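Local coordinates for glutamate receptor kainate-like protein (PDB 4ZDM), which binds glycine in its clamshell ligand-binding domain and, as a subunit of a ctenophore glutamate receptor ion channel, probably couples that binding to channel opening, at residues A[46-49]-A[50-54]; A[176-179]-A[180-184]. One frame throughout, in Å; residues are numbered along the deposited sequence. Where two conformers were deposited one is given.

In the fold
Contact 1 (46-54) and contact 2 (176-184) each link successive turns at the C-terminal end of a helix, contact 1 reaching on to residues beyond it; they lie on opposite sides of the chain's centre, nearest atoms about 24 Å apart. Both are partly buried, with one helix flank packed inward and the other facing outward. They share the i to i+4 backbone pattern but no element: helix 40-52 runs into strand 54-59, helix 174-182 leads toward strand 186-192. In contact 1 an aromatic ring folded back over a serine and a methionine beside it dominate. Contact 2 pairs an arginine with a leucine and appears to bridge opposite charges through water, Leu178 lying about 12 Å from bound glycine.

Contact 1 (A[46-49]-A[50-54])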
ATOM      1  N   SER A  46      -7.581   9.415  13.390  1.00  8.21           N
ATOM      2  CA  SER A  46      -6.474  10.209  13.891  1.00  9.43           C
ATOM      3  C   SER A  46      -6.087   9.802  15.303  1.00 10.21           C
ATOM      4  O   SER A  46      -4.893   9.599  15.588  1.00 11.31           O
ATOM      5  CB  SER A  46      -6.842  11.665  13.801  1.00 12.90           C
ATOM      6  OG  SER A  46      -5.793  12.442  14.361  1.00 20.26           O
ATOM      7  N   MET A  47      -7.063   9.639  16.182  0.50 10.39           N
ATOM      8  CA  MET A  47      -6.762   9.215  17.536  0.50 10.47           C
ATOM      9  C   MET A  47      -6.204   7.795  17.577  0.50 10.99           C
ATOM     10  O   MET A  47      -5.300   7.482  18.354  0.50 10.22           O
ATOM     11  CB  MET A  47      -8.018   9.326  18.411  0.50 12.37           C
ATOM     12  CG  MET A  47      -8.527  10.713  18.582  0.50 18.54           C
ATOM     13  SD  MET A  47      -9.925  10.779  19.738  0.50 23.45           S
ATOM     14  CE  MET A  47     -10.809   9.268  19.280  0.50 29.30           C
ATOM     15  N   MET A  48      -6.740   6.920  16.732  1.00  9.61           N
ATOM     16  CA  MET A  48      -6.253   5.546  16.679  1.00  8.21           C
ATOM     17  C   MET A  48      -4.808   5.477  16.217  1.00  9.93           C
ATOM     18  O   MET A  48      -4.027   4.700  16.750  1.00 10.16           O
ATOM     19  CB  MET A  48      -7.176   4.738  15.752  1.00  9.27           C
ATOM     20  CG  MET A  48      -6.900   3.271  15.739  1.00  8.37           C
ATOM     21  SD  MET A  48      -7.878   2.352  14.535  1.00 13.35           S
ATOM     22  CE  MET A  48      -9.445   2.286  15.350  1.00 17.45           C
ATOM     23  N   SER A  49      -4.458   6.274  15.225  0.62  9.80           N
ATOM     24  CA  SER A  49      -3.109   6.249  14.719  0.62 11.82           C
ATOM     25  C   SER A  49      -2.119   6.677  15.788  0.62 11.47           C
ATOM     26  O   SER A  49      -1.020   6.138  15.893  0.62 11.94           O
ATOM     27  CB  SER A  49      -2.999   7.142  13.503  0.62  9.95           C
ATOM     28  OG  SER A  49      -3.001   8.522  13.889  0.62 12.41           O
ATOM     29  N   GLN A  50      -2.518   7.670  16.576  1.00 11.64           N
ATOM     30  CA  GLN A  50      -1.622   8.188  17.640  1.00 13.05           C
ATOM     31  C   GLN A  50      -1.424   7.132  18.693  1.00 11.71           C
ATOM     32  O   GLN A  50      -0.298   6.878  19.126  1.00 17.10           O
ATOM     33  CB  GLN A  50      -2.222   9.461  18.217  1.00 15.22           C
ATOM     34  CG  GLN A  50      -1.398  10.079  19.299  1.00 35.72           C
ATOM     35  CD  GLN A  50      -2.024  11.384  19.758  1.00 51.44           C
ATOM     36  OE1 GLN A  50      -3.206  11.647  19.499  1.00 55.38           O
ATOM     37  NE2 GLN A  50      -1.231  12.218  20.420  1.00 61.04           N
ATOM     38  N   ASP A  51      -2.476   6.406  19.082  1.00 10.99           N
ATOM     39  CA  ASP A  51      -2.380   5.343  20.051  1.00 11.66           C
ATOM     40  C   ASP A  51      -1.649   4.108  19.546  1.00 15.34           C
ATOM     41  O   ASP A  51      -0.720   3.597  20.208  1.00 20.91           O
ATOM     42  CB  ASP A  51      -3.784   4.968  20.531  1.00 12.67           C
ATOM     43  CG  ASP A  51      -3.779   4.109  21.761  1.00 27.95           C
ATOM     44  OD1 ASP A  51      -3.529   2.904  21.656  1.00 30.04           O
ATOM     45  OD2 ASP A  51      -3.976   4.661  22.849  1.00 42.22           O
ATOM     46  N   LEU A  52      -1.997   3.648  18.355  1.00 11.01           N
ATOM     47  CA  LEU A  52      -1.451   2.412  17.810  1.00  9.06           C
ATOM     48  C   LEU A  52      -0.153   2.637  17.037  1.00 11.30           C
ATOM     49  O   LEU A  52       0.483   1.661  16.655  1.00 12.73           O
ATOM     50  CB  LEU A  52      -2.446   1.731  16.884  1.00 10.06           C
ATOM     51  CG  LEU A  52      -3.525   0.779  17.406  1.00 15.36           C
ATOM     52  CD1 LEU A  52      -4.367   1.516  18.320  1.00 17.46           C
ATOM     53  CD2 LEU A  52      -4.365   0.173  16.317  1.00 14.40           C
ATOM     54  N   ASN A  53       0.254   3.872  16.846  1.00 10.51           N
ATOM     55  CA  ASN A  53       1.552   4.179  16.216  1.00 12.04           C
ATOM     56  C   ASN A  53       1.651   3.632  14.811  1.00 11.02           C
ATOM     57  O   ASN A  53       2.506   2.809  14.492  1.00 11.43           O
ATOM     58  CB  ASN A  53       2.695   3.637  17.057  1.00 11.08           C
ATOM     59  CG  ASN A  53       4.025   4.234  16.693  1.00 11.94           C
ATOM     60  OD1 ASN A  53       4.116   5.178  15.973  1.00 14.78           O
ATOM     61  ND2 ASN A  53       5.073   3.634  17.222  1.00 17.87           N
ATOM     62  N   PHE A  54       0.755   4.096  13.979  1.00  8.93           N
ATOM     63  CA  PHE A  54       0.814   3.809  12.548  1.00  7.93           C
ATOM     64  C   PHE A  54       0.677   5.088  11.758  1.00 10.25           C
ATOM     65  O   PHE A  54       0.100   6.077  12.246  1.00 10.89           O
ATOM     66  CB  PHE A  54      -0.240   2.781  12.053  1.00  9.87           C
ATOM     67  CG  PHE A  54      -1.675   3.176  12.186  1.00  8.92           C
ATOM     68  CD1 PHE A  54      -2.297   3.978  11.275  1.00  9.99           C
ATOM     69  CD2 PHE A  54      -2.417   2.666  13.218  1.00 10.25           C
ATOM     70  CE1 PHE A  54      -3.658   4.282  11.361  1.00 10.14           C
ATOM     71  CE2 PHE A  54      -3.772   2.914  13.298  1.00 11.03           C
ATOM     72  CZ  PHE A  54      -4.395   3.735  12.390  1.00 11.38           C
TER
HETATM   73  O   HOH W   1      -4.858   8.831  20.711  1.00 22.80           O
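Phe54 lays one face of its ring over Ser49, whose CA sits 3.7 Å from the ring centroid and 14° off the normal, the mark of a CH-pi contact. Ser49 CB is 3.6 Å from Phe54 CE1. With CG of Phe54 held between its own backbone N and carbonyl carbon (chi1 63°), the ring folds back over the helix that the chain has just left. Met48 meets the same ring from its rim: Met48 SD lies 5.5 Å from the Phe54 centroid and 84° off the normal, a Met-aromatic contact at the edge. Met48 and Leu52 run side by side and point the same way, one turn apart, with Met48 CG 4.0 Å from Leu52 CD1. This is the C-terminal end of helix 40-52, where Asn53 takes positive phi and turns the chain into strand 54-59, a helix-to-strand passage in the glutamate receptor ligand-binding fold. The last regular helical bond is short, with Leu52 N 2.8 Å from Met48 O; beyond it Ser49 O receives two weak bonds, from Asn53 N and Phe54 N. Ser46 O accepts Gln50 N and, less certainly because Ser49 has a second conformer, the Ser49 hydroxyl. On the outer side a water donates to Met47 O and, weakly, to Gln50 OE1. With an alanine at Phe54 the ring face over Ser49 would be gone, which is likely to open a gap above its CA and CB and lose the ring edge beside Met48 SD. Phe234 of helix 228-240 receives Met47, Met48 and Asp51, while Tyr56 of strand 54-59 touches Ser46 and Ser49. Beyond the turn, Asn53 ND2 is hydrogen-bonded to Asn4 OD1.

Contact 2 (A[176-179]-A[180-184]); sequences EGLE and RMRAG
Leu178 supports the guanidinium of Arg182 one helical turn on: its CB lies over one face of the planar group, 3.7 Å from Arg182 NH1. The arginine reaches that position with CG beside its own backbone N (chi1 -73°) and the chain extended from CG to NE, which carries its methylenes past the leucine carbonyl; Arg182 CG is 3.3 Å from Leu178 O. The other end of Leu178 faces Met181. These two side chains lie next to each other and point the same way, with Leu178 CD2 4.1 Å from Met181 CE.

Glu176 and Arg180 are likewise an i, i+4 pair, but water appears to join them. In the glutamate conformer described, one of two deposited, Glu176 OE2 and Arg180 NH1 stand 4.7 Å apart, and the water between them seems to donate to OE2 while accepting from Arg180 NH1 at 3.1 Å, at the edge of the guanidinium and in its plane. Bends at chi2 and chi3 curl the arginine chain into this position.

The helix backbone sets the spacing of both pairs. Arg180 N, Met181 N and Arg182 N each bond to the carbonyl four residues back, with N-H...O angles of 162° to 164°, whereas Ala183 N reaches Glu179 O only weakly. Gly184 then has positive phi, and a side chain there would collide with the preceding carbonyl oxygen, so glycine suits the exit from the helix.

Farther out, Arg182 NE forms a salt bridge with Glu202 OE1, which fixes the polar end that Leu178 supports. Leu178 packs on Ile195 and Ala198 of helix 194-198 and, with Met181, on Phe188 of strand 186-192; Glu176 and Arg180 lie against Val171 and Val169 of strand 169-171.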
ATOM      1  N   GLU A 176     -27.861  10.368  -4.322  0.76 13.32           N
ATOM      2  CA  GLU A 176     -28.910  10.277  -5.307  0.76 13.94           C
ATOM      3  C   GLU A 176     -30.207   9.776  -4.694  0.76 13.69           C
ATOM      4  O   GLU A 176     -31.288  10.270  -5.010  0.76 15.46           O
ATOM      5  CB  GLU A 176     -28.495   9.387  -6.473  0.76 17.58           C
ATOM      6  CG  GLU A 176     -29.533   9.436  -7.550  0.76 19.21           C
ATOM      7  CD  GLU A 176     -29.172   8.615  -8.761  0.76 21.87           C
ATOM      8  OE1 GLU A 176     -28.024   8.142  -8.825  0.76 25.50           O
ATOM      9  OE2 GLU A 176     -30.046   8.477  -9.656  0.76 23.51           O
ATOM     10  N   GLY A 177     -30.134   8.808  -3.784  1.00 13.05           N
ATOM     11  CA  GLY A 177     -31.350   8.356  -3.122  1.00 14.54           C
ATOM     12  C   GLY A 177     -32.023   9.469  -2.333  1.00 13.50           C
ATOM     13  O   GLY A 177     -33.242   9.624  -2.343  1.00 14.08           O
ATOM     14  N   LEU A 178     -31.233  10.229  -1.607  1.00 12.02           N
ATOM     15  CA  LEU A 178     -31.770  11.349  -0.832  1.00 13.07           C
ATOM     16  C   LEU A 178     -32.403  12.378  -1.735  1.00 14.53           C
ATOM     17  O   LEU A 178     -33.463  12.904  -1.435  1.00 15.23           O
ATOM     18  CB  LEU A 178     -30.683  12.011   0.006  1.00 14.79           C
ATOM     19  CG  LEU A 178     -30.019  11.170   1.095  1.00 17.46           C
ATOM     20  CD1 LEU A 178     -28.790  11.905   1.577  1.00 18.50           C
ATOM     21  CD2 LEU A 178     -30.966  10.989   2.205  1.00 19.48           C
ATOM     22  N   GLU A 179     -31.765  12.638  -2.864  1.00 13.56           N
ATOM     23  CA  GLU A 179     -32.315  13.585  -3.819  1.00 13.29           C
ATOM     24  C   GLU A 179     -33.667  13.146  -4.356  1.00 14.60           C
ATOM     25  O   GLU A 179     -34.588  13.964  -4.468  1.00 17.16           O
ATOM     26  CB  GLU A 179     -31.318  13.749  -4.934  1.00 17.48           C
ATOM     27  CG  GLU A 179     -31.692  14.739  -5.968  1.00 20.59           C
ATOM     28  CD  GLU A 179     -30.573  14.846  -6.973  1.00 20.81           C
ATOM     29  OE1 GLU A 179     -30.582  14.054  -7.974  1.00 22.38           O
ATOM     30  OE2 GLU A 179     -29.639  15.644  -6.688  1.00 21.71           O
ATOM     31  N   ARG A 180     -33.780  11.874  -4.731  1.00 14.61           N
ATOM     32  CA  ARG A 180     -35.038  11.370  -5.234  1.00 14.72           C
ATOM     33  C   ARG A 180     -36.107  11.426  -4.171  1.00 15.99           C
ATOM     34  O   ARG A 180     -37.287  11.742  -4.438  1.00 17.32           O
ATOM     35  CB  ARG A 180     -34.884   9.949  -5.732  1.00 18.04           C
ATOM     36  CG  ARG A 180     -34.104   9.790  -6.992  1.00 22.65           C
ATOM     37  CD  ARG A 180     -34.987  10.106  -8.175  1.00 40.20           C
ATOM     38  NE  ARG A 180     -36.009   9.092  -8.446  1.00 38.17           N
ATOM     39  CZ  ARG A 180     -35.819   7.999  -9.182  1.00 35.17           C
ATOM     40  NH1 ARG A 180     -34.633   7.700  -9.702  1.00 38.16           N
ATOM     41  NH2 ARG A 180     -36.823   7.190  -9.380  1.00 25.71           N
ATOM     42  N   MET A 181     -35.739  11.092  -2.939  1.00 15.23           N
ATOM     43  CA  MET A 181     -36.685  11.184  -1.840  1.00 16.18           C
ATOM     44  C   MET A 181     -37.200  12.611  -1.632  1.00 20.47           C
ATOM     45  O   MET A 181     -38.405  12.840  -1.450  1.00 18.19           O
ATOM     46  CB  MET A 181     -36.015  10.686  -0.552  1.00 15.91           C
ATOM     47  CG  MET A 181     -36.869  10.762   0.706  1.00 17.15           C
ATOM     48  SD  MET A 181     -35.909  10.449   2.183  1.00 21.95           S
ATOM     49  CE  MET A 181     -34.994  11.954   2.303  1.00 26.71           C
ATOM     50  N   ARG A 182     -36.280  13.555  -1.622  1.00 17.18           N
ATOM     51  CA  ARG A 182     -36.657  14.961  -1.423  1.00 18.32           C
ATOM     52  C   ARG A 182     -37.601  15.465  -2.494  1.00 24.82           C
ATOM     53  O   ARG A 182     -38.361  16.409  -2.226  1.00 23.87           O
ATOM     54  CB  ARG A 182     -35.406  15.832  -1.352  1.00 17.83           C
ATOM     55  CG  ARG A 182     -34.660  15.668  -0.070  1.00 20.63           C
ATOM     56  CD  ARG A 182     -33.347  16.397  -0.102  1.00 22.90           C
ATOM     57  NE  ARG A 182     -32.595  16.140   1.109  1.00 22.60           N
ATOM     58  CZ  ARG A 182     -31.317  15.770   1.136  1.00 20.03           C
ATOM     59  NH1 ARG A 182     -30.612  15.661   0.015  1.00 26.92           N
ATOM     60  NH2 ARG A 182     -30.734  15.560   2.311  1.00 23.75           N
ATOM     61  N   ALA A 183     -37.570  14.870  -3.689  1.00 18.17           N
ATOM     62  CA  ALA A 183     -38.440  15.308  -4.809  1.00 21.79           C
ATOM     63  C   ALA A 183     -39.871  14.798  -4.688  1.00 27.05           C
ATOM     64  O   ALA A 183     -40.772  15.248  -5.422  1.00 26.17           O
ATOM     65  CB  ALA A 183     -37.873  14.861  -6.119  1.00 23.09           C
ATOM     66  N   GLY A 184     -40.092  13.858  -3.787  1.00 22.17           N
ATOM     67  CA  GLY A 184     -41.413  13.350  -3.485  1.00 18.36           C
ATOM     68  C   GLY A 184     -41.826  12.070  -4.188  1.00 17.88           C
ATOM     69  O   GLY A 184     -41.283  11.717  -5.227  1.00 21.43           O
TER
HETATM   70  O   HOH W   2     -32.190   9.675  -9.933  1.00 30.17           O